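Local coordinates for protein alpha-galacturonidase (Bacillus subtilis, PDB 3FEF) that hydrolyses alpha-1,4-linked galacturonic acid, including di-galacturonate, as an NAD- and manganese-dependent family 4 glycoside hydrolase that works as a homotetramer, at residues Thr408-Leu416 with Arg425-Leu436. Residues are numbered along the deposited sequence; the frame is centred on the assembly and turned at random.
Sequences TGLAFQAFL and RSDAEQLFNDML
Phe412, Phe415 and Phe432 form an aromatic cluster where two consecutive helices, 408-417 and 425-435, pack across each other near the C-terminus of the chain. The segment axes approach to 10.6 Å at 122° between their N-to-C directions, and packing is knobs-into-holes: Phe432 enters among Thr408, Ala411, Phe412 and Phe415, while Phe412 and Phe415 occupy neighbouring holes that share Ala428 and Phe432.

Among the rings, Phe432 turns its edge to the face of Phe415 in a T-shaped pair with centroids 5.2 Å apart. With CG anti to the backbone N (chi1 175°), the Phe432 ring projects between Phe412 and Phe415, and its CD1 lies over the Phe415 face. The Phe415 and Phe432 side chains run alongside each other, pointing opposite ways, and Phe432 CB makes a CH-pi contact over the same ring, 4.1 Å from the Phe415 centroid. The CB of Phe412 makes a second CH-pi contact over one face of Phe432, 4.2 Å from the centroid; Leu436 CG lies over the other face, near the rim.

Apolar contacts surround the cluster. In the Phe415 socket, CZ of that ring meets Leu431 CD2 edge-on at 3.9 Å, and its CE2 touches the SE atom of Met435, present as selenomethionine, obliquely at 4.1 Å, a Met-aromatic contact. Ala428 CB receives Leu416 CD2, while Thr408 CG2 meets Leu436 CD1 at the margin. Helix 112-136 packs behind the cluster, with Ile117 against Phe432 and Met435 and Pro113 against Phe415.

No hydrogen bond links the two segments. The guanidinium of Arg425 instead reaches a second subunit, with a salt bridge to Asp257 and a hydrogen bond to Tyr281 of that chain. The backbone O of Arg425 lies in plane at the edge of the Phe412 ring, whose tip presses on the next helical turn, Phe412 CZ lying 3.5 Å from Glu429 CA.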
ATOM      1  N   THR A 408      -9.873  -5.350 -28.158  1.00 37.52           N
ATOM      2  CA  THR A 408     -11.317  -5.152 -28.127  1.00 38.94           C
ATOM      3  C   THR A 408     -12.022  -6.110 -27.153  1.00 37.08           C
ATOM      4  O   THR A 408     -13.066  -5.782 -26.588  1.00 35.47           O
ATOM      5  CB  THR A 408     -11.936  -5.218 -29.559  1.00 42.86           C
ATOM      6  OG1 THR A 408     -11.610  -6.464 -30.183  1.00 45.81           O
ATOM      7  CG2 THR A 408     -11.381  -4.100 -30.431  1.00 43.79           C
ATOM      8  N   GLY A 409     -11.440  -7.282 -26.932  1.00 33.42           N
ATOM      9  CA  GLY A 409     -11.972  -8.183 -25.924  1.00 30.53           C
ATOM     10  C   GLY A 409     -12.040  -7.495 -24.566  1.00 30.94           C
ATOM     11  O   GLY A 409     -13.067  -7.528 -23.888  1.00 28.19           O
ATOM     12  N   LEU A 410     -10.955  -6.838 -24.172  1.00 30.33           N
ATOM     13  CA  LEU A 410     -10.931  -6.161 -22.871  1.00 30.14           C
ATOM     14  C   LEU A 410     -11.918  -4.985 -22.811  1.00 29.44           C
ATOM     15  O   LEU A 410     -12.570  -4.756 -21.783  1.00 30.23           O
ATOM     16  CB  LEU A 410      -9.522  -5.698 -22.516  1.00 30.20           C
ATOM     17  CG  LEU A 410      -9.438  -4.892 -21.214  1.00 30.71           C
ATOM     18  CD1 LEU A 410      -9.730  -5.807 -20.025  1.00 31.48           C
ATOM     19  CD2 LEU A 410      -8.082  -4.216 -21.065  1.00 29.18           C
ATOM     20  N   ALA A 411     -12.033  -4.256 -23.914  1.00 27.43           N
ATOM     21  CA  ALA A 411     -12.984  -3.143 -24.009  1.00 30.03           C
ATOM     22  C   ALA A 411     -14.429  -3.624 -23.863  1.00 27.69           C
ATOM     23  O   ALA A 411     -15.269  -2.940 -23.294  1.00 29.39           O
ATOM     24  CB  ALA A 411     -12.798  -2.398 -25.329  1.00 30.16           C
ATOM     25  N   PHE A 412     -14.715  -4.806 -24.381  1.00 25.85           N
ATOM     26  CA  PHE A 412     -16.051  -5.384 -24.241  1.00 26.58           C
ATOM     27  C   PHE A 412     -16.365  -5.751 -22.783  1.00 24.51           C
ATOM     28  O   PHE A 412     -17.500  -5.611 -22.330  1.00 24.01           O
ATOM     29  CB  PHE A 412     -16.225  -6.605 -25.161  1.00 25.97           C
ATOM     30  CG  PHE A 412     -17.628  -7.151 -25.171  1.00 26.40           C
ATOM     31  CD1 PHE A 412     -18.712  -6.299 -25.360  1.00 27.19           C
ATOM     32  CD2 PHE A 412     -17.863  -8.492 -24.953  1.00 24.98           C
ATOM     33  CE1 PHE A 412     -19.993  -6.780 -25.356  1.00 26.54           C
ATOM     34  CE2 PHE A 412     -19.147  -8.989 -24.945  1.00 26.81           C
ATOM     35  CZ  PHE A 412     -20.219  -8.131 -25.152  1.00 28.84           C
ATOM     36  N   GLN A 413     -15.354  -6.223 -22.054  1.00 26.48           N
ATOM     37  CA  GLN A 413     -15.493  -6.457 -20.614  1.00 25.79           C
ATOM     38  C   GLN A 413     -15.902  -5.184 -19.884  1.00 24.70           C
ATOM     39  O   GLN A 413     -16.811  -5.203 -19.062  1.00 25.31           O
ATOM     40  CB  GLN A 413     -14.197  -7.003 -20.023  1.00 27.81           C
ATOM     41  CG  GLN A 413     -13.767  -8.311 -20.669  1.00 29.78           C
ATOM     42  CD  GLN A 413     -14.823  -9.376 -20.488  1.00 31.12           C
ATOM     43  OE1 GLN A 413     -15.172 -10.097 -21.428  1.00 35.95           O
ATOM     44  NE2 GLN A 413     -15.361  -9.464 -19.280  1.00 30.40           N
ATOM     45  N   ALA A 414     -15.239  -4.074 -20.186  1.00 22.98           N
ATOM     46  CA  ALA A 414     -15.631  -2.805 -19.580  1.00 24.81           C
ATOM     47  C   ALA A 414     -17.071  -2.475 -19.998  1.00 24.90           C
ATOM     48  O   ALA A 414     -17.929  -2.192 -19.155  1.00 24.47           O
ATOM     49  CB  ALA A 414     -14.661  -1.692 -19.990  1.00 23.28           C
ATOM     50  N   PHE A 415     -17.327  -2.528 -21.303  1.00 21.96           N
ATOM     51  CA  PHE A 415     -18.672  -2.334 -21.833  1.00 24.33           C
ATOM     52  C   PHE A 415     -19.712  -3.115 -21.039  1.00 26.42           C
ATOM     53  O   PHE A 415     -20.745  -2.549 -20.642  1.00 23.54           O
ATOM     54  CB  PHE A 415     -18.712  -2.726 -23.315  1.00 26.65           C
ATOM     55  CG  PHE A 415     -19.942  -2.237 -24.064  1.00 27.73           C
ATOM     56  CD1 PHE A 415     -21.048  -3.062 -24.228  1.00 26.97           C
ATOM     57  CD2 PHE A 415     -19.965  -0.967 -24.643  1.00 27.55           C
ATOM     58  CE1 PHE A 415     -22.174  -2.632 -24.950  1.00 30.45           C
ATOM     59  CE2 PHE A 415     -21.082  -0.516 -25.352  1.00 28.43           C
ATOM     60  CZ  PHE A 415     -22.191  -1.353 -25.515  1.00 29.82           C
ATOM     61  N   LEU A 416     -19.445  -4.407 -20.815  1.00 24.33           N
ATOM     62  CA  LEU A 416     -20.349  -5.257 -20.032  1.00 27.07           C
ATOM     63  C   LEU A 416     -20.472  -4.859 -18.558  1.00 27.28           C
ATOM     64  O   LEU A 416     -21.491  -5.106 -17.913  1.00 26.33           O
ATOM     65  CB  LEU A 416     -19.887  -6.727 -20.094  1.00 28.62           C
ATOM     66  CG  LEU A 416     -20.033  -7.514 -21.400  1.00 29.84           C
ATOM     67  CD1 LEU A 416     -19.570  -8.970 -21.202  1.00 30.37           C
ATOM     68  CD2 LEU A 416     -21.481  -7.455 -21.864  1.00 28.55           C
ATOM     69  N   ARG A 425     -26.145 -10.615 -23.087  1.00 34.82           N
ATOM     70  CA  ARG A 425     -24.764 -10.510 -23.510  1.00 34.34           C
ATOM     71  C   ARG A 425     -24.628 -10.477 -25.030  1.00 35.00           C
ATOM     72  O   ARG A 425     -23.812  -9.726 -25.563  1.00 37.29           O
ATOM     73  CB  ARG A 425     -23.919 -11.630 -22.893  1.00 32.84           C
ATOM     74  CG  ARG A 425     -22.414 -11.449 -23.058  1.00 33.17           C
ATOM     75  CD  ARG A 425     -21.620 -12.519 -22.278  1.00 35.49           C
ATOM     76  NE  ARG A 425     -21.525 -13.784 -23.010  1.00 36.17           N
ATOM     77  CZ  ARG A 425     -20.938 -14.883 -22.536  1.00 36.63           C
ATOM     78  NH1 ARG A 425     -20.400 -14.887 -21.322  1.00 32.87           N
ATOM     79  NH2 ARG A 425     -20.891 -15.981 -23.274  1.00 32.74           N
ATOM     80  N   SER A 426     -25.416 -11.284 -25.733  1.00 35.13           N
ATOM     81  CA  SER A 426     -25.353 -11.292 -27.194  1.00 34.46           C
ATOM     82  C   SER A 426     -25.899 -10.004 -27.794  1.00 32.46           C
ATOM     83  O   SER A 426     -25.389  -9.524 -28.802  1.00 34.85           O
ATOM     84  CB  SER A 426     -26.095 -12.491 -27.784  1.00 36.02           C
ATOM     85  OG  SER A 426     -27.414 -12.549 -27.288  1.00 39.94           O
ATOM     86  N   ASP A 427     -26.933  -9.436 -27.188  1.00 32.91           N
ATOM     87  CA  ASP A 427     -27.386  -8.132 -27.641  1.00 34.95           C
ATOM     88  C   ASP A 427     -26.260  -7.118 -27.429  1.00 34.53           C
ATOM     89  O   ASP A 427     -25.972  -6.301 -28.305  1.00 30.62           O
ATOM     90  CB  ASP A 427     -28.636  -7.693 -26.884  1.00 39.57           C
ATOM     91  CG  ASP A 427     -29.805  -8.645 -27.083  1.00 42.38           C
ATOM     92  OD1 ASP A 427     -29.880  -9.271 -28.163  1.00 43.32           O
ATOM     93  OD2 ASP A 427     -30.656  -8.760 -26.162  1.00 44.15           O
ATOM     94  N   ALA A 428     -25.600  -7.182 -26.274  1.00 31.96           N
ATOM     95  CA  ALA A 428     -24.535  -6.219 -25.995  1.00 31.29           C
ATOM     96  C   ALA A 428     -23.346  -6.380 -26.951  1.00 32.90           C
ATOM     97  O   ALA A 428     -22.738  -5.390 -27.398  1.00 31.05           O
ATOM     98  CB  ALA A 428     -24.094  -6.316 -24.559  1.00 31.35           C
ATOM     99  N   GLU A 429     -23.018  -7.623 -27.283  1.00 33.23           N
ATOM    100  CA  GLU A 429     -21.886  -7.871 -28.171  1.00 35.69           C
ATOM    101  C   GLU A 429     -22.195  -7.319 -29.543  1.00 31.71           C
ATOM    102  O   GLU A 429     -21.344  -6.753 -30.208  1.00 32.06           O
ATOM    103  CB  GLU A 429     -21.581  -9.367 -28.263  1.00 37.79           C
ATOM    104  CG  GLU A 429     -20.273  -9.693 -28.951  1.00 42.35           C
ATOM    105  CD  GLU A 429     -19.783 -11.106 -28.622  1.00 47.77           C
ATOM    106  OE1 GLU A 429     -20.631 -11.991 -28.321  1.00 48.10           O
ATOM    107  OE2 GLU A 429     -18.550 -11.327 -28.653  1.00 48.22           O
ATOM    108  N   GLN A 430     -23.433  -7.495 -29.968  1.00 33.59           N
ATOM    109  CA  GLN A 430     -23.843  -6.997 -31.268  1.00 34.44           C
ATOM    110  C   GLN A 430     -23.863  -5.459 -31.266  1.00 31.57           C
ATOM    111  O   GLN A 430     -23.288  -4.812 -32.152  1.00 30.51           O
ATOM    112  CB  GLN A 430     -25.202  -7.580 -31.654  1.00 37.61           C
ATOM    113  CG  GLN A 430     -25.638  -7.205 -33.062  1.00 43.04           C
ATOM    114  CD  GLN A 430     -24.778  -7.873 -34.119  1.00 46.07           C
ATOM    115  OE1 GLN A 430     -24.745  -9.095 -34.210  1.00 47.65           O
ATOM    116  NE2 GLN A 430     -24.072  -7.071 -34.918  1.00 47.46           N
ATOM    117  N   LEU A 431     -24.503  -4.874 -30.263  1.00 29.48           N
ATOM    118  CA  LEU A 431     -24.437  -3.418 -30.082  1.00 30.69           C
ATOM    119  C   LEU A 431     -22.985  -2.919 -30.087  1.00 29.24           C
ATOM    120  O   LEU A 431     -22.639  -2.013 -30.833  1.00 29.66           O
ATOM    121  CB  LEU A 431     -25.151  -2.996 -28.784  1.00 29.43           C
ATOM    122  CG  LEU A 431     -25.076  -1.502 -28.425  1.00 26.43           C
ATOM    123  CD1 LEU A 431     -25.674  -0.675 -29.531  1.00 28.10           C
ATOM    124  CD2 LEU A 431     -25.793  -1.232 -27.122  1.00 24.94           C
ATOM    125  N   PHE A 432     -22.134  -3.524 -29.264  1.00 28.56           N
ATOM    126  CA  PHE A 432     -20.745  -3.084 -29.144  1.00 28.82           C
ATOM    127  C   PHE A 432     -20.021  -3.103 -30.495  1.00 30.67           C
ATOM    128  O   PHE A 432     -19.397  -2.124 -30.881  1.00 30.82           O
ATOM    129  CB  PHE A 432     -20.015  -3.953 -28.109  1.00 28.78           C
ATOM    130  CG  PHE A 432     -18.522  -3.668 -27.969  1.00 29.39           C
ATOM    131  CD1 PHE A 432     -18.066  -2.616 -27.197  1.00 30.57           C
ATOM    132  CD2 PHE A 432     -17.582  -4.514 -28.551  1.00 29.90           C
ATOM    133  CE1 PHE A 432     -16.694  -2.382 -27.039  1.00 32.47           C
ATOM    134  CE2 PHE A 432     -16.209  -4.282 -28.410  1.00 29.22           C
ATOM    135  CZ  PHE A 432     -15.765  -3.224 -27.655  1.00 30.44           C
ATOM    136  N   ASN A 433     -20.093  -4.219 -31.207  1.00 31.07           N
ATOM    137  CA  ASN A 433     -19.471  -4.317 -32.534  1.00 34.35           C
ATOM    138  C   ASN A 433     -20.011  -3.296 -33.542  1.00 34.12           C
ATOM    139  O   ASN A 433     -19.255  -2.739 -34.332  1.00 32.84           O
ATOM    140  CB  ASN A 433     -19.614  -5.733 -33.091  1.00 35.19           C
ATOM    141  CG  ASN A 433     -18.803  -6.752 -32.301  1.00 37.66           C
ATOM    142  OD1 ASN A 433     -17.788  -6.414 -31.688  1.00 36.91           O
ATOM    143  ND2 ASN A 433     -19.248  -8.005 -32.319  1.00 39.48           N
ATOM    144  N   ASP A 434     -21.316  -3.045 -33.505  1.00 35.33           N
ATOM    145  CA  ASP A 434     -21.915  -2.044 -34.388  1.00 36.74           C
ATOM    146  C   ASP A 434     -21.354  -0.653 -34.104  1.00 39.43           C
ATOM    147  O   ASP A 434     -21.121   0.135 -35.025  1.00 39.94           O
ATOM    148  CB  ASP A 434     -23.436  -2.041 -34.254  1.00 35.44           C
ATOM    149  CG  ASP A 434     -24.084  -3.251 -34.906  1.00 38.76           C
ATOM    150  OD1 ASP A 434     -23.410  -3.891 -35.732  1.00 41.78           O
ATOM    151  OD2 ASP A 434     -25.254  -3.582 -34.596  1.00 39.60           O
HETATM  152  N   MSE A 435     -21.130  -0.362 -32.825  1.00 38.32           N
HETATM  153  CA  MSE A 435     -20.646   0.949 -32.407  1.00 38.67           C
HETATM  154  C   MSE A 435     -19.172   1.133 -32.742  1.00 39.47           C
HETATM  155  O   MSE A 435     -18.722   2.247 -32.994  1.00 41.20           O
HETATM  156  CB  MSE A 435     -20.883   1.167 -30.900  1.00 34.77           C
HETATM  157  CG  MSE A 435     -22.342   1.292 -30.537  1.00 32.16           C
HETATM  158 SE   MSE A 435     -22.623   1.493 -28.632  1.00 34.72          SE
HETATM  159  CE  MSE A 435     -22.177   3.395 -28.438  1.00 32.53           C
ATOM    160  N   LEU A 436     -18.412   0.049 -32.720  1.00 39.23           N
ATOM    161  CA  LEU A 436     -16.996   0.137 -33.058  1.00 40.68           C
ATOM    162  C   LEU A 436     -16.768   0.727 -34.448  1.00 43.51           C
ATOM    163  O   LEU A 436     -15.736   1.374 -34.693  1.00 45.68           O
ATOM    164  CB  LEU A 436     -16.343  -1.235 -32.987  1.00 42.40           C
ATOM    165  CG  LEU A 436     -15.822  -1.671 -31.617  1.00 42.88           C
ATOM    166  CD1 LEU A 436     -14.929  -2.892 -31.795  1.00 42.62           C
ATOM    167  CD2 LEU A 436     -15.051  -0.549 -30.922  1.00 39.89           C
TER